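Local coordinates for serine protease inhibitor (PDB 2PEF), which probably inhibits serine proteases, as serpins do, and is captured here in the latent state, at residues Y222-I227 with F351-I356; Q245-L250 with N361-I366. All blocks are in the same frame, centred on the assembly; numbering follows the deposited sequence.

Interaction 1. Residues Y222-I227 with F351-I356; sequences YSFVAI and FIFAII
Phe224 and Phe353 lie on one face of an antiparallel strand pair, with their ring planes only 9° apart but slid so far that they barely overlap. Phe224 CB rises from the sheet on this face; chi1 of -174° sets CG anti to the backbone N, and the ring beyond it comes closer to 351-356. CD1 then passes 4.4 Å from Ile355 CG1, CE1 reaches to 3.7 Å from Phe353 CD1, and at the tip CZ comes within 3.5 Å of Phe353 CB. A long, flat side chain suits this place because it can reach across the neighbouring strand and rest on CB of Phe353. On the other face, Val225 CG2 meets Ile356 CD1 at 3.9 Å, their side chains crossing at about a right angle, while small Ala354 sits opposite Val225. Branched Val225, Ile352 and Ile356 also favour the extended backbone. Six backbone hydrogen bonds join the strands, the straightest from Val225 N to Ala354 O (2.8 Å, 174°). Ile356 O also lies at the edge of the Tyr222 ring, 3.5 Å from CD2. Strand 210-216 flanks 222-227 and strand 362-372 flanks 351-356, while Phe224 and Phe353 pack on strand 255-273; the pair thus lies inside the serpin B sheet.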
ATOM      1  N   TYR A 222       7.499 -11.127  -8.787  1.00  9.18           N
ATOM      2  CA  TYR A 222       7.181 -10.767  -7.408  1.00  8.41           C
ATOM      3  C   TYR A 222       7.530 -11.906  -6.476  1.00  8.29           C
ATOM      4  O   TYR A 222       7.562 -13.064  -6.884  1.00  9.86           O
ATOM      5  CB  TYR A 222       5.697 -10.408  -7.270  1.00  9.87           C
ATOM      6  CG  TYR A 222       5.273  -9.331  -8.240  1.00 11.34           C
ATOM      7  CD1 TYR A 222       4.485  -9.636  -9.349  1.00 12.89           C
ATOM      8  CD2 TYR A 222       5.682  -8.013  -8.061  1.00 12.78           C
ATOM      9  CE1 TYR A 222       4.103  -8.640 -10.251  1.00 10.62           C
ATOM     10  CE2 TYR A 222       5.310  -7.014  -8.950  1.00 10.42           C
ATOM     11  CZ  TYR A 222       4.526  -7.336 -10.044  1.00 10.42           C
ATOM     12  OH  TYR A 222       4.165  -6.348 -10.928  1.00 12.35           O
ATOM     13  N   SER A 223       7.801 -11.565  -5.221  1.00 10.15           N
ATOM     14  CA  SER A 223       8.059 -12.557  -4.191  1.00  9.31           C
ATOM     15  C   SER A 223       7.415 -12.157  -2.871  1.00 10.84           C
ATOM     16  O   SER A 223       7.035 -11.001  -2.670  1.00  9.12           O
ATOM     17  CB  SER A 223       9.562 -12.773  -3.993  1.00  9.86           C
ATOM     18  OG  SER A 223      10.145 -13.348  -5.151  1.00 10.93           O
ATOM     19  N   PHE A 224       7.294 -13.139  -1.989  1.00 10.90           N
ATOM     20  CA  PHE A 224       6.749 -12.943  -0.664  1.00 10.44           C
ATOM     21  C   PHE A 224       7.908 -13.027   0.324  1.00 11.80           C
ATOM     22  O   PHE A 224       8.616 -14.036   0.377  1.00 11.97           O
ATOM     23  CB  PHE A 224       5.706 -14.032  -0.373  1.00 12.20           C
ATOM     24  CG  PHE A 224       4.969 -13.848   0.924  1.00 12.36           C
ATOM     25  CD1 PHE A 224       3.769 -13.141   0.962  1.00 13.61           C
ATOM     26  CD2 PHE A 224       5.454 -14.407   2.104  1.00 12.62           C
ATOM     27  CE1 PHE A 224       3.072 -12.974   2.155  1.00 11.48           C
ATOM     28  CE2 PHE A 224       4.761 -14.238   3.304  1.00 11.24           C
ATOM     29  CZ  PHE A 224       3.567 -13.529   3.324  1.00 14.87           C
ATOM     30  N   VAL A 225       8.099 -11.950   1.082  1.00 11.15           N
ATOM     31  CA  VAL A 225       9.128 -11.884   2.114  1.00 11.47           C
ATOM     32  C   VAL A 225       8.477 -12.123   3.477  1.00 11.15           C
ATOM     33  O   VAL A 225       7.483 -11.476   3.802  1.00 10.87           O
ATOM     34  CB  VAL A 225       9.824 -10.497   2.089  1.00 12.34           C
ATOM     35  CG1 VAL A 225      10.770 -10.321   3.283  1.00 12.27           C
ATOM     36  CG2 VAL A 225      10.566 -10.303   0.772  1.00 12.47           C
ATOM     37  N   ALA A 226       9.029 -13.059   4.257  1.00 10.87           N
ATOM     38  CA  ALA A 226       8.556 -13.329   5.620  1.00 11.45           C
ATOM     39  C   ALA A 226       9.701 -13.114   6.596  1.00 11.42           C
ATOM     40  O   ALA A 226      10.791 -13.644   6.389  1.00 12.03           O
ATOM     41  CB  ALA A 226       8.019 -14.750   5.738  1.00 12.32           C
ATOM     42  N   ILE A 227       9.460 -12.326   7.645  1.00 11.14           N
ATOM     43  CA  ILE A 227      10.501 -11.983   8.615  1.00 11.76           C
ATOM     44  C   ILE A 227      10.008 -12.280  10.023  1.00 11.91           C
ATOM     45  O   ILE A 227       8.962 -11.789  10.428  1.00 11.96           O
ATOM     46  CB  ILE A 227      10.911 -10.494   8.511  1.00 10.15           C
ATOM     47  CG1 ILE A 227      11.431 -10.174   7.108  1.00 12.83           C
ATOM     48  CG2 ILE A 227      11.960 -10.138   9.583  1.00 12.50           C
ATOM     49  CD1 ILE A 227      11.530  -8.697   6.824  1.00 12.63           C
ATOM     50  N   PHE A 351       4.875 -12.281  12.729  1.00  9.73           N
ATOM     51  CA  PHE A 351       5.842 -12.006  11.681  1.00  9.21           C
ATOM     52  C   PHE A 351       5.473 -10.817  10.813  1.00 10.04           C
ATOM     53  O   PHE A 351       4.317 -10.409  10.757  1.00  9.66           O
ATOM     54  CB  PHE A 351       6.092 -13.254  10.820  1.00  9.94           C
ATOM     55  CG  PHE A 351       4.880 -13.751  10.080  1.00  7.11           C
ATOM     56  CD1 PHE A 351       4.613 -13.317   8.780  1.00  6.05           C
ATOM     57  CD2 PHE A 351       4.022 -14.678  10.663  1.00  8.50           C
ATOM     58  CE1 PHE A 351       3.503 -13.786   8.084  1.00  9.76           C
ATOM     59  CE2 PHE A 351       2.909 -15.152   9.974  1.00  7.74           C
ATOM     60  CZ  PHE A 351       2.653 -14.709   8.681  1.00 11.08           C
ATOM     61  N   ILE A 352       6.489 -10.271  10.155  1.00  9.18           N
ATOM     62  CA  ILE A 352       6.341  -9.167   9.219  1.00  9.65           C
ATOM     63  C   ILE A 352       6.431  -9.786   7.835  1.00  9.57           C
ATOM     64  O   ILE A 352       7.168 -10.748   7.634  1.00 10.25           O
ATOM     65  CB  ILE A 352       7.467  -8.102   9.428  1.00  8.98           C
ATOM     66  CG1 ILE A 352       7.258  -7.330  10.736  1.00 13.47           C
ATOM     67  CG2 ILE A 352       7.545  -7.103   8.262  1.00 12.00           C
ATOM     68  CD1 ILE A 352       7.766  -8.028  11.975  1.00 16.96           C
ATOM     69  N   PHE A 353       5.662  -9.270   6.887  1.00  9.97           N
ATOM     70  CA  PHE A 353       5.772  -9.760   5.519  1.00  9.39           C
ATOM     71  C   PHE A 353       5.693  -8.616   4.526  1.00  9.77           C
ATOM     72  O   PHE A 353       5.229  -7.518   4.854  1.00 10.29           O
ATOM     73  CB  PHE A 353       4.694 -10.808   5.217  1.00 10.72           C
ATOM     74  CG  PHE A 353       3.311 -10.245   5.174  1.00  7.26           C
ATOM     75  CD1 PHE A 353       2.784  -9.741   3.987  1.00  9.83           C
ATOM     76  CD2 PHE A 353       2.534 -10.216   6.319  1.00  7.25           C
ATOM     77  CE1 PHE A 353       1.505  -9.202   3.953  1.00 11.84           C
ATOM     78  CE2 PHE A 353       1.253  -9.676   6.297  1.00  9.52           C
ATOM     79  CZ  PHE A 353       0.734  -9.173   5.108  1.00  9.38           C
ATOM     80  N   ALA A 354       6.145  -8.895   3.307  1.00 10.38           N
ATOM     81  CA  ALA A 354       6.027  -7.956   2.214  1.00  9.87           C
ATOM     82  C   ALA A 354       5.836  -8.722   0.918  1.00 10.01           C
ATOM     83  O   ALA A 354       6.327  -9.842   0.766  1.00 11.35           O
ATOM     84  CB  ALA A 354       7.243  -7.076   2.131  1.00  8.75           C
ATOM     85  N   ILE A 355       5.084  -8.116   0.007  1.00  8.67           N
ATOM     86  CA  ILE A 355       5.031  -8.554  -1.376  1.00  9.44           C
ATOM     87  C   ILE A 355       5.941  -7.589  -2.128  1.00  9.31           C
ATOM     88  O   ILE A 355       5.670  -6.384  -2.166  1.00 10.42           O
ATOM     89  CB  ILE A 355       3.590  -8.505  -1.931  1.00  9.62           C
ATOM     90  CG1 ILE A 355       2.692  -9.470  -1.139  1.00  7.87           C
ATOM     91  CG2 ILE A 355       3.582  -8.809  -3.430  1.00 11.05           C
ATOM     92  CD1 ILE A 355       1.212  -9.295  -1.396  1.00 10.22           C
ATOM     93  N   ILE A 356       7.025  -8.112  -2.701  1.00  9.83           N
ATOM     94  CA  ILE A 356       8.038  -7.260  -3.331  1.00  9.30           C
ATOM     95  C   ILE A 356       8.118  -7.396  -4.849  1.00  9.26           C
ATOM     96  O   ILE A 356       7.894  -8.468  -5.416  1.00  9.76           O
ATOM     97  CB  ILE A 356       9.470  -7.454  -2.711  1.00  8.98           C
ATOM     98  CG1 ILE A 356       9.973  -8.894  -2.887  1.00 10.07           C
ATOM     99  CG2 ILE A 356       9.495  -7.017  -1.245  1.00 10.02           C
ATOM    100  CD1 ILE A 356      11.492  -9.065  -2.766  1.00  8.52           C
TER

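Interaction 2. Residues Q245-L250 with N361-I366; sequences QKFIDL and NLPIFI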
ATOM      1  N   GLN A 245      16.784   1.583   3.693  1.00 10.97           N
ATOM      2  CA  GLN A 245      18.094   0.963   3.446  1.00 12.46           C
ATOM      3  C   GLN A 245      18.163  -0.456   4.006  1.00 12.61           C
ATOM      4  O   GLN A 245      18.574  -1.390   3.316  1.00 12.20           O
ATOM      5  CB  GLN A 245      19.209   1.827   4.061  1.00 11.31           C
ATOM      6  CG  GLN A 245      20.620   1.268   3.934  1.00 17.55           C
ATOM      7  CD  GLN A 245      21.161   1.341   2.518  1.00 21.84           C
ATOM      8  OE1 GLN A 245      21.456   0.315   1.903  1.00 26.38           O
ATOM      9  NE2 GLN A 245      21.288   2.555   1.990  1.00 25.13           N
ATOM     10  N   LYS A 246      17.746  -0.607   5.258  1.00 11.41           N
ATOM     11  CA  LYS A 246      17.779  -1.897   5.935  1.00 12.46           C
ATOM     12  C   LYS A 246      16.846  -2.914   5.296  1.00 12.86           C
ATOM     13  O   LYS A 246      17.176  -4.101   5.219  1.00 14.63           O
ATOM     14  CB  LYS A 246      17.460  -1.737   7.419  1.00 12.33           C
ATOM     15  CG  LYS A 246      18.613  -1.168   8.219  1.00 14.69           C
ATOM     16  CD  LYS A 246      18.391  -1.339   9.710  1.00 16.69           C
ATOM     17  CE  LYS A 246      19.600  -0.865  10.497  1.00 22.34           C
ATOM     18  NZ  LYS A 246      20.794  -1.740  10.284  1.00 19.88           N
ATOM     19  N   PHE A 247      15.694  -2.451   4.817  1.00 12.62           N
ATOM     20  CA  PHE A 247      14.757  -3.346   4.138  1.00 12.52           C
ATOM     21  C   PHE A 247      15.312  -3.862   2.807  1.00 13.48           C
ATOM     22  O   PHE A 247      15.270  -5.062   2.543  1.00 13.09           O
ATOM     23  CB  PHE A 247      13.398  -2.669   3.929  1.00 13.32           C
ATOM     24  CG  PHE A 247      12.368  -3.570   3.304  1.00 11.83           C
ATOM     25  CD1 PHE A 247      11.718  -4.533   4.068  1.00 14.82           C
ATOM     26  CD2 PHE A 247      12.062  -3.466   1.950  1.00 12.95           C
ATOM     27  CE1 PHE A 247      10.776  -5.377   3.499  1.00 15.18           C
ATOM     28  CE2 PHE A 247      11.115  -4.307   1.370  1.00 13.07           C
ATOM     29  CZ  PHE A 247      10.476  -5.266   2.152  1.00 12.95           C
ATOM     30  N   ILE A 248      15.822  -2.961   1.970  1.00 13.58           N
ATOM     31  CA  ILE A 248      16.402  -3.377   0.691  1.00 14.86           C
ATOM     32  C   ILE A 248      17.580  -4.317   0.950  1.00 14.59           C
ATOM     33  O   ILE A 248      17.709  -5.356   0.291  1.00 14.91           O
ATOM     34  CB  ILE A 248      16.835  -2.172  -0.198  1.00 15.37           C
ATOM     35  CG1 ILE A 248      15.654  -1.236  -0.501  1.00 16.75           C
ATOM     36  CG2 ILE A 248      17.486  -2.654  -1.496  1.00 17.49           C
ATOM     37  CD1 ILE A 248      14.487  -1.863  -1.284  1.00 19.10           C
ATOM     38  N   ASP A 249      18.416  -3.964   1.928  1.00 14.64           N
ATOM     39  CA  ASP A 249      19.610  -4.750   2.254  1.00 15.63           C
ATOM     40  C   ASP A 249      19.314  -6.155   2.769  1.00 15.11           C
ATOM     41  O   ASP A 249      20.029  -7.091   2.439  1.00 13.76           O
ATOM     42  CB  ASP A 249      20.506  -4.002   3.250  1.00 16.84           C
ATOM     43  CG  ASP A 249      21.297  -2.882   2.600  1.00 19.77           C
ATOM     44  OD1 ASP A 249      21.178  -2.686   1.371  1.00 23.94           O
ATOM     45  OD2 ASP A 249      22.047  -2.192   3.324  1.00 25.92           O
ATOM     46  N   LEU A 250      18.270  -6.309   3.578  1.00 14.01           N
ATOM     47  CA  LEU A 250      17.952  -7.626   4.121  1.00 14.25           C
ATOM     48  C   LEU A 250      17.509  -8.605   3.027  1.00 13.19           C
ATOM     49  O   LEU A 250      17.763  -9.807   3.131  1.00 14.48           O
ATOM     50  CB  LEU A 250      16.947  -7.541   5.281  1.00 15.19           C
ATOM     51  CG  LEU A 250      15.480  -7.164   5.057  1.00 15.12           C
ATOM     52  CD1 LEU A 250      14.652  -8.385   4.674  1.00 13.55           C
ATOM     53  CD2 LEU A 250      14.913  -6.531   6.320  1.00 15.43           C
ATOM     54  N   ASN A 361      13.205  -4.600  -5.413  1.00 10.61           N
ATOM     55  CA  ASN A 361      13.058  -4.988  -4.003  1.00 10.21           C
ATOM     56  C   ASN A 361      12.119  -4.081  -3.193  1.00 10.28           C
ATOM     57  O   ASN A 361      12.055  -4.172  -1.966  1.00 12.05           O
ATOM     58  CB  ASN A 361      14.415  -5.167  -3.316  1.00 11.55           C
ATOM     59  CG  ASN A 361      15.138  -6.404  -3.788  1.00 12.99           C
ATOM     60  OD1 ASN A 361      14.515  -7.354  -4.260  1.00 13.91           O
ATOM     61  ND2 ASN A 361      16.460  -6.405  -3.665  1.00 18.37           N
ATOM     62  N   LEU A 362      11.360  -3.238  -3.894  1.00 10.19           N
ATOM     63  CA  LEU A 362      10.383  -2.359  -3.254  1.00 10.14           C
ATOM     64  C   LEU A 362       9.125  -3.109  -2.817  1.00 11.55           C
ATOM     65  O   LEU A 362       8.625  -3.962  -3.549  1.00 12.16           O
ATOM     66  CB  LEU A 362      10.001  -1.209  -4.190  1.00 10.58           C
ATOM     67  CG  LEU A 362      11.073  -0.140  -4.421  1.00  9.13           C
ATOM     68  CD1 LEU A 362      10.672   0.782  -5.565  1.00  8.81           C
ATOM     69  CD2 LEU A 362      11.330   0.662  -3.151  1.00 10.17           C
ATOM     70  N   PRO A 363       8.607  -2.790  -1.617  1.00 11.33           N
ATOM     71  CA  PRO A 363       7.405  -3.468  -1.132  1.00 11.35           C
ATOM     72  C   PRO A 363       6.108  -2.890  -1.702  1.00 11.95           C
ATOM     73  O   PRO A 363       5.721  -1.763  -1.365  1.00 13.89           O
ATOM     74  CB  PRO A 363       7.474  -3.250   0.378  1.00 11.30           C
ATOM     75  CG  PRO A 363       8.173  -1.940   0.536  1.00 11.16           C
ATOM     76  CD  PRO A 363       9.120  -1.808  -0.639  1.00 12.40           C
ATOM     77  N   ILE A 364       5.448  -3.666  -2.558  1.00 11.31           N
ATOM     78  CA  ILE A 364       4.121  -3.306  -3.065  1.00 11.79           C
ATOM     79  C   ILE A 364       3.116  -3.312  -1.914  1.00 11.15           C
ATOM     80  O   ILE A 364       2.304  -2.397  -1.789  1.00 11.79           O
ATOM     81  CB  ILE A 364       3.650  -4.267  -4.198  1.00 12.35           C
ATOM     82  CG1 ILE A 364       4.705  -4.375  -5.312  1.00 13.58           C
ATOM     83  CG2 ILE A 364       2.275  -3.862  -4.743  1.00 12.71           C
ATOM     84  CD1 ILE A 364       4.978  -3.086  -6.080  1.00 19.08           C
ATOM     85  N   PHE A 365       3.196  -4.355  -1.090  1.00 10.90           N
ATOM     86  CA  PHE A 365       2.445  -4.482   0.156  1.00 10.66           C
ATOM     87  C   PHE A 365       3.416  -4.829   1.277  1.00  9.80           C
ATOM     88  O   PHE A 365       4.412  -5.534   1.060  1.00 10.14           O
ATOM     89  CB  PHE A 365       1.392  -5.588   0.040  1.00  9.88           C
ATOM     90  CG  PHE A 365       0.215  -5.223  -0.822  1.00  8.20           C
ATOM     91  CD1 PHE A 365       0.264  -5.393  -2.207  1.00 10.20           C
ATOM     92  CD2 PHE A 365      -0.956  -4.729  -0.247  1.00  8.94           C
ATOM     93  CE1 PHE A 365      -0.831  -5.065  -3.006  1.00 11.96           C
ATOM     94  CE2 PHE A 365      -2.052  -4.394  -1.035  1.00 10.07           C
ATOM     95  CZ  PHE A 365      -1.993  -4.561  -2.415  1.00 10.61           C
ATOM     96  N   ILE A 366       3.135  -4.325   2.474  1.00  9.71           N
ATOM     97  CA  ILE A 366       3.932  -4.664   3.657  1.00  9.78           C
ATOM     98  C   ILE A 366       3.019  -4.688   4.886  1.00  9.43           C
ATOM     99  O   ILE A 366       2.152  -3.825   5.047  1.00  9.44           O
ATOM    100  CB  ILE A 366       5.176  -3.732   3.825  1.00 10.36           C
ATOM    101  CG1 ILE A 366       6.063  -4.200   4.985  1.00  9.84           C
ATOM    102  CG2 ILE A 366       4.760  -2.264   3.975  1.00  9.76           C
ATOM    103  CD1 ILE A 366       7.483  -3.627   4.949  1.00  9.18           C
TER
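Phe247 projects from its helix onto Pro363 and Ile366, and here the packing is close. Phe247 CB points toward 361-366, and CG, anti to the backbone N (chi1 -177°), continues outward from the helix. Its CE2 lies 3.8 Å from Pro363 CD, the two side chains sliding past each other in opposite directions, whereas CE1 meets Ile366 CD1 tip to tip at 4.0 Å. The ring edge also faces Asn361 O, with CE2 at 3.5 Å. Ile248 CD1 comes to 3.4 Å from the same oxygen, which is buried without a hydrogen-bonding partner and so may gain a little from the weakly positive C-H edge of the ring. An alanine in place of Phe247 would probably open a gap beside Pro363 and leave Ile366 CD1 without its mate. The opposite side of the helix is loose: Gln245 and Lys246 are exposed, and Asp249 points away, which suits polar residues. Asn361, itself partly exposed, takes a left-handed backbone conformation (phi 70°) that asparagine tolerates well. Beyond Pro363, Ile364 and Phe365 both face Ile355 in a classic beta bulge, and the whole is a helix laid over the C-terminal hairpin of the serpin B sheet.

In the fold
Interactions 1 and 2 have centres about 9 Å apart and meet through consecutive strands 345-357 and 362-372. Ile355 joins them with two probable hydrogen bonds, from Ile364 N to Ile355 O (2.8 Å) and from Ile355 N to Phe365 O (2.9 Å). Phe247 also touches Ala354 and Ile356, so the helix of interaction 2 covers the face of the strand pair opposite Phe224 and Phe353. Neither contact includes the reactive loop, which in latent serpins inserts into the A sheet; strand 322-331 is consistent with that insert. Tyr222 comes near that sheet, its ring meeting Phe166 of strand 158-169, which pairs with 322-331.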